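Local coordinates for Lin2118 protein (Listeria innocua, PDB 3OOU), which is of unknown function but probably acts as a transcription regulator, this piece being its AraC-type helix-turn-helix domain, which probably binds specific DNA sequences, at residues Q8-L11 / S12-E16. Sequence-based numbering, arbitrary orientation. Where two conformers were deposited one is given.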
loop_
_atom_site.group_PDB
_atom_site.type_symbol
_atom_site.label_atom_id
_atom_site.label_comp_id
_atom_site.label_asym_id
_atom_site.label_seq_id
_atom_site.Cartn_x
_atom_site.Cartn_y
_atom_site.Cartn_z
ATOM N N GLN A 8 16.675 -1.361 2.516
ATOM C CA GLN A 8 16.657 -1.581 1.069
ATOM C C GLN A 8 15.906 -2.856 0.697
ATOM O O GLN A 8 15.121 -2.860 -0.248
ATOM C CB GLN A 8 18.072 -1.632 0.505
ATOM C CG GLN A 8 18.794 -0.308 0.546
ATOM C CD GLN A 8 20.220 -0.424 0.066
ATOM O OE1 GLN A 8 20.514 -1.164 -0.873
ATOM N NE2 GLN A 8 21.118 0.314 0.704
ATOM N N ASN A 9 16.150 -3.932 1.444
ATOM C CA ASN A 9 15.473 -5.205 1.202
ATOM C C ASN A 9 13.957 -5.136 1.384
ATOM O O ASN A 9 13.202 -5.714 0.600
ATOM C CB ASN A 9 16.072 -6.309 2.079
ATOM C CG ASN A 9 17.482 -6.677 1.666
ATOM O OD1 ASN A 9 17.817 -6.668 0.481
ATOM N ND2 ASN A 9 18.318 -7.010 2.645
ATOM N N VAL A 10 13.523 -4.415 2.416
ATOM C CA VAL A 10 12.106 -4.190 2.681
ATOM C C VAL A 10 11.451 -3.361 1.583
ATOM O O VAL A 10 10.374 -3.710 1.099
ATOM C CB VAL A 10 11.906 -3.524 4.066
ATOM C CG1 VAL A 10 10.481 -2.994 4.238
ATOM C CG2 VAL A 10 12.245 -4.516 5.167
ATOM N N LEU A 11 12.113 -2.273 1.182
ATOM C CA LEU A 11 11.586 -1.416 0.128
ATOM C C LEU A 11 11.414 -2.195 -1.168
ATOM O O LEU A 11 10.381 -2.087 -1.823
ATOM C CB LEU A 11 12.471 -0.181 -0.083
ATOM C CG LEU A 11 12.502 0.864 1.040
ATOM C CD1 LEU A 11 13.600 1.885 0.795
ATOM C CD2 LEU A 11 11.150 1.558 1.211
ATOM N N SER A 12 12.419 -2.999 -1.518
ATOM C CA SER A 12 12.353 -3.823 -2.721
ATOM C C SER A 12 11.268 -4.900 -2.609
ATOM O O SER A 12 10.550 -5.160 -3.571
ATOM C CB SER A 12 13.723 -4.431 -3.033
ATOM O OG SER A 12 14.667 -3.403 -3.309
ATOM N N TYR A 13 11.146 -5.500 -1.425
ATOM C CA TYR A 13 10.105 -6.495 -1.149
ATOM C C TYR A 13 8.688 -5.962 -1.383
ATOM O O TYR A 13 7.843 -6.657 -1.953
ATOM C CB TYR A 13 10.224 -7.004 0.289
ATOM C CG TYR A 13 9.516 -8.314 0.544
ATOM C CD1 TYR A 13 10.180 -9.528 0.356
ATOM C CD2 TYR A 13 8.192 -8.345 0.983
ATOM C CE1 TYR A 13 9.543 -10.737 0.593
ATOM C CE2 TYR A 13 7.544 -9.555 1.230
ATOM C CZ TYR A 13 8.230 -10.746 1.031
ATOM O OH TYR A 13 7.605 -11.952 1.264
ATOM N N ILE A 14 8.435 -4.735 -0.931
ATOM C CA ILE A 14 7.138 -4.082 -1.156
ATOM C C ILE A 14 6.772 -4.063 -2.644
ATOM O O ILE A 14 5.648 -4.402 -3.000
ATOM C CB ILE A 14 7.077 -2.663 -0.517
ATOM C CG1 ILE A 14 7.068 -2.778 1.014
ATOM C CG2 ILE A 14 5.846 -1.880 -1.018
ATOM C CD1 ILE A 14 7.248 -1.463 1.763
ATOM N N THR A 15 7.732 -3.711 -3.507
ATOM C CA THR A 15 7.512 -3.645 -4.955
ATOM C C THR A 15 7.104 -4.998 -5.552
ATOM O O THR A 15 6.307 -5.065 -6.490
ATOM C CB THR A 15 8.776 -3.104 -5.674
ATOM O OG1 THR A 15 9.196 -1.883 -5.050
ATOM C CG2 THR A 15 8.508 -2.845 -7.149
ATOM N N GLU A 16 7.670 -6.075 -5.009
ATOM C CA GLU A 16 7.396 -7.433 -5.488
ATOM C C GLU A 16 6.075 -8.006 -4.983
ATOM O O GLU A 16 5.476 -8.867 -5.636
ATOM C CB GLU A 16 8.514 -8.386 -5.054
ATOM C CG GLU A 16 9.921 -7.847 -5.215
ATOM C CD GLU A 16 10.633 -8.397 -6.428
ATOM O OE1 GLU A 16 9.994 -9.099 -7.244
ATOM O OE2 GLU A 16 11.849 -8.130 -6.561
#
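The carbonyl oxygen Gln8 O accepts a hydrogen bond from the amide of Ser12 one helical turn on, 3.0 Å from Ser12 N and fairly straight (N-H...O 163°), and the hydroxyl of the same serine hangs close by. Ser12 OG is 3.1 Å from Gln8 O, brought there because it lies anti to its own carbonyl carbon and beside its backbone N (chi1 -63°). The same i to i+4 backbone hydrogen bonds run onward, with Tyr13 N 2.9 Å from Asn9 O and Ile14 N 3.0 Å from Val10 O. Next in line, Thr15 OG1 turns back to Leu11 O in a weak bond of 3.4 Å. On the buried face Ile14 sends CG1 back along the helix to a close van der Waals approach to Val10 O, at 3.4 Å, and its CD1 makes the apolar contact, 4.3 Å from Val10 CG1. The ring of Tyr13 leads away from residues 8-11. With CG anti to the backbone N (chi1 -161°), its CB stays near both Asn9 O and Val10 O, while the ring swings off to meet Phe31 edge-to-face. Val10 rests on Leu38, Leu11 on Phe42 and Met46, and Ile14 on Phe50 and Tyr53. What results is an amphipathic alpha-helix, residues 6-17, its apolar side packed on helices 35-46 and 50-68 while Asn9 and Tyr13 reach helix 24-31, as in the first helix of an AraC-type DNA-binding domain.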